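Long-range contacts in diguanylate cyclase DosC (Escherichia coli, PDB 4ZVA), which makes the second messenger cyclic di-GMP, with its activity probably governed by oxygen sensed at the haem of a globin domain: residues Q84-V89 / E144-A149; P16-K21 / L129-F134; H31-E36 / K111-P116. All coordinates share one frame; numbering follows the deposited sequence.

Contact 1 (Q84-V89 / E144-A149); sequences QIQHTV and EVMTRA. With HEM (protoporphyrin IX containing Fe), chain C.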
loop_
_atom_site.group_PDB
_atom_site.type_symbol
_atom_site.label_atom_id
_atom_site.label_comp_id
_atom_site.label_asym_id
_atom_site.label_seq_id
_atom_site.Cartn_x
_atom_site.Cartn_y
_atom_site.Cartn_z
ATOM N N GLN A 84 -0.481 -9.752 -17.018
ATOM C CA GLN A 84 0.575 -10.584 -17.590
ATOM C C GLN A 84 1.953 -9.986 -17.339
ATOM O O GLN A 84 2.929 -10.713 -17.151
ATOM C CB GLN A 84 0.355 -10.775 -19.092
ATOM C CG GLN A 84 -0.787 -11.714 -19.430
ATOM C CD GLN A 84 -0.608 -13.088 -18.811
ATOM O OE1 GLN A 84 0.493 -13.641 -18.804
ATOM N NE2 GLN A 84 -1.691 -13.643 -18.280
ATOM N N ILE A 85 2.028 -8.659 -17.342
ATOM C CA ILE A 85 3.279 -7.965 -17.065
ATOM C C ILE A 85 3.767 -8.256 -15.648
ATOM O O ILE A 85 4.943 -8.550 -15.436
ATOM C CB ILE A 85 3.129 -6.441 -17.257
ATOM C CG1 ILE A 85 2.893 -6.115 -18.732
ATOM C CG2 ILE A 85 4.359 -5.709 -16.737
ATOM C CD1 ILE A 85 2.738 -4.637 -19.017
ATOM N N GLN A 86 2.854 -8.187 -14.683
ATOM C CA GLN A 86 3.201 -8.446 -13.289
ATOM C C GLN A 86 3.689 -9.879 -13.101
ATOM O O GLN A 86 4.616 -10.132 -12.331
ATOM C CB GLN A 86 2.005 -8.176 -12.370
ATOM C CG GLN A 86 1.281 -6.866 -12.638
ATOM C CD GLN A 86 2.222 -5.683 -12.774
ATOM O OE1 GLN A 86 3.180 -5.540 -12.014
ATOM N NE2 GLN A 86 1.949 -4.826 -13.751
ATOM N N HIS A 87 3.062 -10.813 -13.811
ATOM C CA HIS A 87 3.499 -12.205 -13.794
ATOM C C HIS A 87 4.924 -12.334 -14.316
ATOM O O HIS A 87 5.735 -13.062 -13.745
ATOM C CB HIS A 87 2.552 -13.081 -14.616
ATOM C CG HIS A 87 1.282 -13.427 -13.905
ATOM N ND1 HIS A 87 0.216 -12.556 -13.817
ATOM C CD2 HIS A 87 0.909 -14.545 -13.238
ATOM C CE1 HIS A 87 -0.760 -13.126 -13.133
ATOM N NE2 HIS A 87 -0.364 -14.332 -12.769
ATOM N N THR A 88 5.222 -11.622 -15.398
ATOM C CA THR A 88 6.556 -11.639 -15.990
ATOM C C THR A 88 7.596 -11.115 -15.005
ATOM O O THR A 88 8.669 -11.698 -14.852
ATOM C CB THR A 88 6.612 -10.801 -17.283
ATOM O OG1 THR A 88 5.700 -11.345 -18.247
ATOM C CG2 THR A 88 8.017 -10.802 -17.863
ATOM N N VAL A 89 7.266 -10.015 -14.334
ATOM C CA VAL A 89 8.160 -9.419 -13.348
ATOM C C VAL A 89 8.354 -10.361 -12.169
ATOM O O VAL A 89 9.452 -10.480 -11.622
ATOM C CB VAL A 89 7.619 -8.071 -12.837
ATOM C CG1 VAL A 89 8.577 -7.461 -11.828
ATOM C CG2 VAL A 89 7.390 -7.122 -13.996
ATOM N N GLU A 144 -0.253 -6.931 -5.631
ATOM C CA GLU A 144 -0.886 -8.184 -5.240
ATOM C C GLU A 144 -0.800 -9.205 -6.370
ATOM O O GLU A 144 -0.508 -10.371 -6.125
ATOM C CB GLU A 144 -2.343 -7.963 -4.833
ATOM C CG GLU A 144 -3.045 -9.245 -4.391
ATOM C CD GLU A 144 -4.422 -8.996 -3.801
ATOM O OE1 GLU A 144 -4.643 -7.911 -3.225
ATOM O OE2 GLU A 144 -5.292 -9.883 -3.930
ATOM N N VAL A 145 -1.035 -8.763 -7.603
ATOM C CA VAL A 145 -0.912 -9.643 -8.763
ATOM C C VAL A 145 0.498 -10.219 -8.842
ATOM O O VAL A 145 0.682 -11.408 -9.102
ATOM C CB VAL A 145 -1.237 -8.907 -10.080
ATOM C CG1 VAL A 145 -1.007 -9.823 -11.271
ATOM C CG2 VAL A 145 -2.671 -8.417 -10.074
ATOM N N MET A 146 1.490 -9.368 -8.603
ATOM C CA MET A 146 2.890 -9.774 -8.654
ATOM C C MET A 146 3.247 -10.742 -7.526
ATOM O O MET A 146 3.934 -11.740 -7.749
ATOM C CB MET A 146 3.803 -8.548 -8.602
ATOM C CG MET A 146 5.272 -8.865 -8.815
ATOM S SD MET A 146 6.331 -7.416 -8.644
ATOM C CE MET A 146 5.641 -6.353 -9.911
ATOM N N THR A 147 2.784 -10.439 -6.316
ATOM C CA THR A 147 3.108 -11.240 -5.136
ATOM C C THR A 147 2.400 -12.594 -5.165
ATOM O O THR A 147 2.849 -13.551 -4.535
ATOM C CB THR A 147 2.754 -10.504 -3.831
ATOM O OG1 THR A 147 1.386 -10.082 -3.870
ATOM C CG2 THR A 147 3.656 -9.290 -3.649
ATOM N N ARG A 148 1.296 -12.671 -5.901
ATOM C CA ARG A 148 0.558 -13.921 -6.066
ATOM C C ARG A 148 1.231 -14.843 -7.080
ATOM O O ARG A 148 0.598 -15.298 -8.034
ATOM C CB ARG A 148 -0.877 -13.636 -6.509
ATOM C CG ARG A 148 -1.791 -13.038 -5.454
ATOM C CD ARG A 148 -3.171 -12.814 -6.051
ATOM N NE ARG A 148 -3.983 -14.025 -6.089
ATOM C CZ ARG A 148 -5.241 -14.059 -6.512
ATOM N NH1 ARG A 148 -5.827 -12.948 -6.940
ATOM N NH2 ARG A 148 -5.913 -15.203 -6.519
ATOM N N ALA A 149 2.517 -15.107 -6.869
ATOM C CA ALA A 149 3.283 -15.972 -7.760
ATOM C C ALA A 149 4.352 -16.746 -6.991
ATOM O O ALA A 149 4.908 -16.253 -6.008
ATOM C CB ALA A 149 3.915 -15.158 -8.870
HETATM C CHA HEM C . 13.513 -6.661 -12.736
HETATM C CHB HEM C . 15.431 -6.054 -8.323
HETATM C CHC HEM C . 11.172 -4.341 -6.799
HETATM C CHD HEM C . 9.668 -3.948 -11.385
HETATM C C1A HEM C . 14.422 -6.621 -11.701
HETATM C C2A HEM C . 15.833 -6.961 -11.758
HETATM C C3A HEM C . 16.349 -6.789 -10.540
HETATM C C4A HEM C . 15.295 -6.340 -9.661
HETATM C CMA HEM C . 17.816 -7.027 -10.125
HETATM C CAA HEM C . 16.626 -7.430 -12.999
HETATM C CBA HEM C . 16.558 -6.364 -14.088
HETATM C CGA HEM C . 17.561 -6.668 -15.165
HETATM O O1A HEM C . 18.610 -7.288 -14.853
HETATM O O2A HEM C . 17.310 -6.277 -16.334
HETATM C C1B HEM C . 14.452 -5.512 -7.525
HETATM C C2B HEM C . 14.614 -5.096 -6.147
HETATM C C3B HEM C . 13.427 -4.621 -5.722
HETATM C C4B HEM C . 12.494 -4.725 -6.824
HETATM C CMB HEM C . 15.950 -5.217 -5.376
HETATM C CAB HEM C . 13.010 -4.039 -4.346
HETATM C CBB HEM C . 13.839 -3.851 -3.316
HETATM C C1C HEM C . 10.424 -4.000 -7.903
HETATM C C2C HEM C . 9.207 -3.215 -7.904
HETATM C C3C HEM C . 8.786 -3.108 -9.180
HETATM C C4C HEM C . 9.734 -3.821 -10.013
HETATM C CMC HEM C . 8.569 -2.640 -6.617
HETATM C CAC HEM C . 7.548 -2.380 -9.765
HETATM C CBC HEM C . 6.693 -1.642 -9.048
HETATM C C1D HEM C . 10.550 -4.642 -12.187
HETATM C C2D HEM C . 10.428 -4.788 -13.622
HETATM C C3D HEM C . 11.636 -5.636 -14.049
HETATM C C4D HEM C . 12.355 -5.919 -12.826
HETATM C CMD HEM C . 9.317 -4.194 -14.516
HETATM C CAD HEM C . 12.018 -6.112 -15.469
HETATM C CBD HEM C . 10.906 -6.995 -16.030
HETATM C CGD HEM C . 11.412 -7.783 -17.210
HETATM O O1D HEM C . 10.573 -8.363 -17.946
HETATM O O2D HEM C . 12.652 -7.833 -17.417
HETATM N NA HEM C . 14.131 -6.250 -10.401
HETATM N NB HEM C . 13.148 -5.273 -7.908
HETATM N NC HEM C . 10.716 -4.352 -9.204
HETATM N ND HEM C . 11.687 -5.321 -11.762
HETATM FE FE HEM C . 12.301 -5.520 -9.779
#
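Gln86 and Val89 on the 79-96 helix meet Val145 and Met146 near the end of the 125-147 helix, a close helix-to-helix packing in the protoglobin fold that borders the haem pocket. The backbones come very near each other here: Gln86 CA lies 4.8 Å from Met146 CA.

The apolar contacts form two clusters. In the first, Val145 turns CG1 onto the base of Gln86, 3.6 Å from Gln86 CB, and the same methyl reaches His87 CE1 obliquely at 3.8 Å. The second belongs to Met146, whose chain runs straight to SD and then bends at chi3 (-59°), putting CE 3.7 Å from Val89 CG1. Trp67, Val103 and Phe107, from two other helices, also pack against Met146 and help enclose it.

Among the polar groups, Gln86 OE1 sits 3.3 Å from Met146 CE. The methyl only packs against the oxygen; the amide's bonds go elsewhere, OE1 accepting from Trp67 NE1 and NE2 giving a hydrogen to Leu82 O. Gripped at both ends, the buried amide is fixed in rotation. His87 likewise spends ND1 within its own helix, on Ile83 O. On the far side of the 144-149 segment, Glu144 makes a salt bridge to Arg108 of the second subunit, so the same helix also takes part in the subunit interface.

The haem contacts come last. Thr88 CG2 approaches propionate oxygen O1D, and Val89 spreads both methyls over the porphyrin: CG1 is 3.5 Å from haem C1D, and CG2 is 3.5 Å from haem methyl CMD.

Contact 2 (P16-K21 / L129-F134); sequences PPIRAK and LQVYHF
Ile18 lies across Gln130 and Val131 where the start of the 16-43 helix meets the 125-147 helix, a steep helix-helix crossing in the globin fold. The two short axes approach to 8.8 Å, with a signed crossing angle of -70°.

The tight part centres on Ile18, whose CB is directed toward the other helix. Its CG2 rests 3.5 Å from the carbonyl oxygen Gln130 O, and CG1 and CD1 pass over the side of Gln130 at about a right angle, covering CB. Val131 fills the next place along. With its CG2 anti to the carbonyl carbon, that methyl rests against both Ile18 O, 3.6 Å away, and Lys21 CB, 3.7 Å away. Ala22 and Ile118 also touch Val131, so this side of the crossing runs on into the protein interior.

Toward solvent the packing thins. Gln130 remains partly exposed, its OE1 meeting only carbon from the 16-21 segment, at 3.5 Å from Ile18 CD1, and Tyr115 of the second subunit also packs on it. Lys21 gives its CB to the contact and sends the rest of its chain away, to a long, weak ion pair with Glu127.

Arg19 is partly exposed. Its CG lies over one face of the buried Phe134 ring, CD passes beyond the rim, and the guanidinium, turned 58° from the ring plane, goes on to other partners: NE donates to Ala14 O, and Ala14 itself packs on Phe134. The aliphatic stem thus makes a CH-pi contact, with Arg19 CG 3.8 Å from the centroid of the Phe134 ring and 18° off its normal.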
loop_
_atom_site.group_PDB
_atom_site.type_symbol
_atom_site.label_atom_id
_atom_site.label_comp_id
_atom_site.label_asym_id
_atom_site.label_seq_id
_atom_site.Cartn_x
_atom_site.Cartn_y
_atom_site.Cartn_z
ATOM N N PRO A 16 -12.479 10.298 -15.601
ATOM C CA PRO A 16 -11.444 10.541 -16.613
ATOM C C PRO A 16 -10.452 11.674 -16.277
ATOM O O PRO A 16 -9.258 11.449 -16.460
ATOM C CB PRO A 16 -12.262 10.873 -17.867
ATOM C CG PRO A 16 -13.536 10.109 -17.678
ATOM C CD PRO A 16 -13.819 10.160 -16.200
ATOM N N PRO A 17 -10.916 12.847 -15.787
ATOM C CA PRO A 17 -9.912 13.884 -15.504
ATOM C C PRO A 17 -8.915 13.485 -14.419
ATOM O O PRO A 17 -7.776 13.953 -14.434
ATOM C CB PRO A 17 -10.756 15.075 -15.040
ATOM C CG PRO A 17 -12.100 14.837 -15.614
ATOM C CD PRO A 17 -12.282 13.355 -15.562
ATOM N N ILE A 18 -9.345 12.631 -13.495
ATOM C CA ILE A 18 -8.488 12.192 -12.401
ATOM C C ILE A 18 -7.454 11.192 -12.883
ATOM O O ILE A 18 -6.271 11.302 -12.552
ATOM C CB ILE A 18 -9.307 11.564 -11.257
ATOM C CG1 ILE A 18 -10.240 12.612 -10.652
ATOM C CG2 ILE A 18 -8.387 11.005 -10.189
ATOM C CD1 ILE A 18 -9.533 13.892 -10.257
ATOM N N ARG A 19 -7.898 10.210 -13.657
ATOM C CA ARG A 19 -6.974 9.250 -14.246
ATOM C C ARG A 19 -6.014 9.945 -15.219
ATOM O O ARG A 19 -4.871 9.530 -15.379
ATOM C CB ARG A 19 -7.734 8.132 -14.961
ATOM C CG ARG A 19 -8.468 7.192 -14.011
ATOM C CD ARG A 19 -9.101 6.021 -14.742
ATOM N NE ARG A 19 -10.233 6.423 -15.570
ATOM C CZ ARG A 19 -10.184 6.526 -16.893
ATOM N NH1 ARG A 19 -9.061 6.249 -17.538
ATOM N NH2 ARG A 19 -11.261 6.897 -17.571
ATOM N N ALA A 20 -6.490 11.009 -15.854
ATOM C CA ALA A 20 -5.676 11.746 -16.818
ATOM C C ALA A 20 -4.503 12.429 -16.132
ATOM O O ALA A 20 -3.385 12.426 -16.645
ATOM C CB ALA A 20 -6.519 12.764 -17.551
ATOM N N LYS A 21 -4.761 12.999 -14.958
ATOM C CA LYS A 21 -3.722 13.689 -14.211
ATOM C C LYS A 21 -2.774 12.688 -13.570
ATOM O O LYS A 21 -1.585 12.965 -13.409
ATOM C CB LYS A 21 -4.340 14.602 -13.152
ATOM C CG LYS A 21 -5.087 15.789 -13.737
ATOM C CD LYS A 21 -5.630 16.705 -12.654
ATOM C CE LYS A 21 -6.328 17.910 -13.261
ATOM N NZ LYS A 21 -7.507 17.510 -14.077
ATOM N N LEU A 129 -5.848 14.646 -4.011
ATOM C CA LEU A 129 -6.364 13.551 -3.192
ATOM C C LEU A 129 -6.836 12.381 -4.049
ATOM O O LEU A 129 -6.510 11.226 -3.778
ATOM C CB LEU A 129 -7.515 14.041 -2.313
ATOM C CG LEU A 129 -8.242 12.968 -1.495
ATOM C CD1 LEU A 129 -7.306 12.338 -0.474
ATOM C CD2 LEU A 129 -9.483 13.542 -0.821
ATOM N N GLN A 130 -7.612 12.691 -5.081
ATOM C CA GLN A 130 -8.166 11.664 -5.951
ATOM C C GLN A 130 -7.105 11.022 -6.839
ATOM O O GLN A 130 -7.162 9.823 -7.116
ATOM C CB GLN A 130 -9.289 12.257 -6.800
ATOM C CG GLN A 130 -10.495 12.663 -5.973
ATOM C CD GLN A 130 -11.674 13.081 -6.824
ATOM O OE1 GLN A 130 -11.643 14.122 -7.477
ATOM N NE2 GLN A 130 -12.723 12.266 -6.819
ATOM N N VAL A 131 -6.136 11.816 -7.285
ATOM C CA VAL A 131 -5.045 11.289 -8.092
ATOM C C VAL A 131 -4.170 10.366 -7.251
ATOM O O VAL A 131 -3.772 9.290 -7.695
ATOM C CB VAL A 131 -4.185 12.420 -8.697
ATOM C CG1 VAL A 131 -2.891 11.866 -9.261
ATOM C CG2 VAL A 131 -4.967 13.153 -9.773
ATOM N N TYR A 132 -3.878 10.796 -6.029
ATOM C CA TYR A 132 -3.075 10.006 -5.110
ATOM C C TYR A 132 -3.793 8.705 -4.745
ATOM O O TYR A 132 -3.171 7.648 -4.667
ATOM C CB TYR A 132 -2.761 10.826 -3.858
ATOM C CG TYR A 132 -1.982 10.099 -2.790
ATOM C CD1 TYR A 132 -0.693 9.644 -3.027
ATOM C CD2 TYR A 132 -2.528 9.891 -1.530
ATOM C CE1 TYR A 132 0.027 8.987 -2.043
ATOM C CE2 TYR A 132 -1.821 9.240 -0.543
ATOM C CZ TYR A 132 -0.546 8.789 -0.801
ATOM O OH TYR A 132 0.154 8.138 0.188
ATOM N N HIS A 133 -5.104 8.789 -4.540
ATOM C CA HIS A 133 -5.910 7.607 -4.228
ATOM C C HIS A 133 -5.889 6.582 -5.358
ATOM O O HIS A 133 -5.598 5.407 -5.131
ATOM C CB HIS A 133 -7.354 8.009 -3.929
ATOM C CG HIS A 133 -8.299 6.850 -3.838
ATOM N ND1 HIS A 133 -9.323 6.653 -4.737
ATOM C CD2 HIS A 133 -8.362 5.819 -2.961
ATOM C CE1 HIS A 133 -9.986 5.555 -4.413
ATOM N NE2 HIS A 133 -9.423 5.031 -3.341
ATOM N N PHE A 134 -6.197 7.032 -6.570
ATOM C CA PHE A 134 -6.157 6.161 -7.742
ATOM C C PHE A 134 -4.785 5.521 -7.900
ATOM O O PHE A 134 -4.676 4.332 -8.200
ATOM C CB PHE A 134 -6.521 6.939 -9.011
ATOM C CG PHE A 134 -6.411 6.125 -10.269
ATOM C CD1 PHE A 134 -7.422 5.248 -10.630
ATOM C CD2 PHE A 134 -5.303 6.235 -11.093
ATOM C CE1 PHE A 134 -7.328 4.495 -11.784
ATOM C CE2 PHE A 134 -5.202 5.484 -12.249
ATOM C CZ PHE A 134 -6.217 4.612 -12.596
#

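Contact 3 (H31-E36 / K111-P116); sequences HYLSIE and KKILYP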
loop_
_atom_site.group_PDB
_atom_site.type_symbol
_atom_site.label_atom_id
_atom_site.label_comp_id
_atom_site.label_asym_id
_atom_site.label_seq_id
_atom_site.Cartn_x
_atom_site.Cartn_y
_atom_site.Cartn_z
ATOM N N HIS A 31 10.915 9.168 -14.767
ATOM C CA HIS A 31 12.372 9.179 -14.760
ATOM C C HIS A 31 12.911 9.464 -13.361
ATOM O O HIS A 31 13.735 8.709 -12.843
ATOM C CB HIS A 31 12.904 10.213 -15.757
ATOM C CG HIS A 31 14.394 10.198 -15.907
ATOM N ND1 HIS A 31 15.089 9.088 -16.341
ATOM C CD2 HIS A 31 15.322 11.159 -15.687
ATOM C CE1 HIS A 31 16.379 9.366 -16.377
ATOM N NE2 HIS A 31 16.548 10.617 -15.986
ATOM N N TYR A 32 12.431 10.542 -12.749
ATOM C CA TYR A 32 12.812 10.878 -11.384
ATOM C C TYR A 32 12.493 9.736 -10.427
ATOM O O TYR A 32 13.311 9.375 -9.581
ATOM C CB TYR A 32 12.098 12.150 -10.910
ATOM C CG TYR A 32 12.028 12.256 -9.398
ATOM C CD1 TYR A 32 13.121 12.692 -8.662
ATOM C CD2 TYR A 32 10.875 11.898 -8.707
ATOM C CE1 TYR A 32 13.069 12.779 -7.284
ATOM C CE2 TYR A 32 10.815 11.980 -7.327
ATOM C CZ TYR A 32 11.914 12.423 -6.622
ATOM O OH TYR A 32 11.859 12.509 -5.249
ATOM N N LEU A 33 11.296 9.175 -10.571
ATOM C CA LEU A 33 10.822 8.131 -9.670
ATOM C C LEU A 33 11.695 6.884 -9.729
ATOM O O LEU A 33 12.059 6.334 -8.693
ATOM C CB LEU A 33 9.370 7.772 -9.995
ATOM C CG LEU A 33 8.308 8.817 -9.643
ATOM C CD1 LEU A 33 6.954 8.405 -10.186
ATOM C CD2 LEU A 33 8.237 9.025 -8.137
ATOM N N SER A 34 12.052 6.453 -10.935
ATOM C CA SER A 34 12.863 5.250 -11.096
ATOM C C SER A 34 14.259 5.424 -10.504
ATOM O O SER A 34 14.813 4.495 -9.916
ATOM C CB SER A 34 12.966 4.867 -12.577
ATOM O OG SER A 34 13.673 5.848 -13.316
ATOM N N ILE A 35 14.817 6.621 -10.651
ATOM C CA ILE A 35 16.148 6.917 -10.132
ATOM C C ILE A 35 16.162 6.980 -8.606
ATOM O O ILE A 35 17.017 6.375 -7.959
ATOM C CB ILE A 35 16.676 8.244 -10.702
ATOM C CG1 ILE A 35 16.853 8.133 -12.219
ATOM C CG2 ILE A 35 17.986 8.638 -10.033
ATOM C CD1 ILE A 35 17.112 9.454 -12.894
ATOM N N GLU A 36 15.207 7.708 -8.037
ATOM C CA GLU A 36 15.102 7.846 -6.588
ATOM C C GLU A 36 14.742 6.510 -5.935
ATOM O O GLU A 36 15.222 6.192 -4.849
ATOM C CB GLU A 36 14.074 8.923 -6.226
ATOM C CG GLU A 36 13.927 9.191 -4.732
ATOM C CD GLU A 36 15.142 9.874 -4.116
ATOM O OE1 GLU A 36 16.113 10.172 -4.843
ATOM O OE2 GLU A 36 15.121 10.119 -2.891
ATOM N N LYS A 111 5.569 4.120 -3.451
ATOM C CA LYS A 111 4.402 4.853 -2.977
ATOM C C LYS A 111 4.804 6.051 -2.120
ATOM O O LYS A 111 4.160 7.100 -2.165
ATOM C CB LYS A 111 3.470 3.928 -2.188
ATOM C CG LYS A 111 2.720 2.931 -3.056
ATOM C CD LYS A 111 1.861 1.978 -2.234
ATOM C CE LYS A 111 2.717 0.981 -1.468
ATOM N NZ LYS A 111 1.889 -0.052 -0.784
ATOM N N LYS A 112 5.882 5.896 -1.359
ATOM C CA LYS A 112 6.360 6.959 -0.485
ATOM C C LYS A 112 6.849 8.174 -1.276
ATOM O O LYS A 112 6.503 9.309 -0.955
ATOM C CB LYS A 112 7.478 6.445 0.422
ATOM C CG LYS A 112 8.085 7.523 1.309
ATOM C CD LYS A 112 9.217 6.982 2.168
ATOM C CE LYS A 112 9.899 8.103 2.936
ATOM N NZ LYS A 112 10.988 7.599 3.818
ATOM N N ILE A 113 7.663 7.935 -2.300
ATOM C CA ILE A 113 8.254 9.031 -3.065
ATOM C C ILE A 113 7.293 9.609 -4.100
ATOM O O ILE A 113 7.529 10.692 -4.639
ATOM C CB ILE A 113 9.543 8.585 -3.779
ATOM C CG1 ILE A 113 9.252 7.457 -4.771
ATOM C CG2 ILE A 113 10.586 8.161 -2.762
ATOM C CD1 ILE A 113 10.460 7.055 -5.602
ATOM N N LEU A 114 6.213 8.886 -4.377
ATOM C CA LEU A 114 5.207 9.351 -5.327
ATOM C C LEU A 114 4.409 10.519 -4.756
ATOM O O LEU A 114 4.026 11.431 -5.487
ATOM C CB LEU A 114 4.256 8.214 -5.715
ATOM C CG LEU A 114 3.099 8.610 -6.641
ATOM C CD1 LEU A 114 3.625 9.165 -7.964
ATOM C CD2 LEU A 114 2.149 7.446 -6.881
ATOM N N TYR A 115 4.154 10.487 -3.451
ATOM C CA TYR A 115 3.316 11.509 -2.823
ATOM C C TYR A 115 3.869 12.937 -2.964
ATOM O O TYR A 115 3.126 13.828 -3.372
ATOM C CB TYR A 115 3.086 11.187 -1.341
ATOM C CG TYR A 115 2.296 12.251 -0.610
ATOM C CD1 TYR A 115 0.913 12.309 -0.714
ATOM C CD2 TYR A 115 2.934 13.196 0.185
ATOM C CE1 TYR A 115 0.186 13.280 -0.051
ATOM C CE2 TYR A 115 2.214 14.171 0.853
ATOM C CZ TYR A 115 0.842 14.205 0.732
ATOM O OH TYR A 115 0.118 15.171 1.397
ATOM N N PRO A 116 5.159 13.168 -2.633
ATOM C CA PRO A 116 5.647 14.548 -2.767
ATOM C C PRO A 116 5.574 15.073 -4.202
ATOM O O PRO A 116 5.428 16.277 -4.412
ATOM C CB PRO A 116 7.102 14.453 -2.300
ATOM C CG PRO A 116 7.148 13.248 -1.440
ATOM C CD PRO A 116 6.199 12.287 -2.072
HETATM O O HOH W 1 9.631 12.201 -4.123
#
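Tyr32 reaches Ile113 O edge-on, through a water molecule. The phenol OH lies a modelled 2.5 Å from the water oxygen, shorter than usual and not to be pressed, and that water in turn donates to Ile113 O at 2.6 Å. The water lies in the plane of the Tyr32 ring, at its edge, and so links this exposed side chain to a main-chain carbonyl of the other helix.

Leu33 goes deeper. Its side chain and that of Ile113 slide past each other in opposite directions, bringing Leu33 CD2 to 3.8 Å from Ile113 CG1. The other methyl, CD1, makes a looser touch on Leu114 CD1, and Ile68 of the 54-72 helix also packs on Leu33. Ile113 CG1 stands between backbone N and carbonyl carbon (chi1 61°), and beyond it CD1 comes within 3.6 Å of Leu33 O.

These helices, 16-43 and 100-119, belong to the all-helical globin fold. They pass at 141° between their directions, with the short axes 10.2 Å apart, and bulky aliphatic groups span that distance. An alanine in place of Ile113 would probably open a gap between the helices, leaving Leu33 CD2 and Glu36 CG without their aliphatic partner.

Ser34 points away, toward the 54-72 helix, and its OG donates to His31 O at 2.9 Å, on the same face of that carbonyl as Ile35 N.

Glu36 closes the segment with its stem: the carboxylate is engaged by Arg39 in a salt bridge, while Glu36 CG rests 4.0 Å from Ile113 CG2.

Contacts 1 and 3 are largely buried and lie on opposite sides of the chain's centre, about 21 Å apart between centres, whereas contact 2 sits further out and is only partly buried. Contacts 1 and 2 share the 125-147 helix; contacts 2 and 3 share the 16-43 helix and touch through Tyr132 and Tyr115, which meet edge to face. Chemistry follows place: contact 1 mixes methionine and a pinned amide beside the haem, contact 2 packs an isoleucine and the aliphatic stems of charged residues against the other helix, and contact 3 is branched aliphatic packing with a water at its exposed end. All three also reach the second subunit.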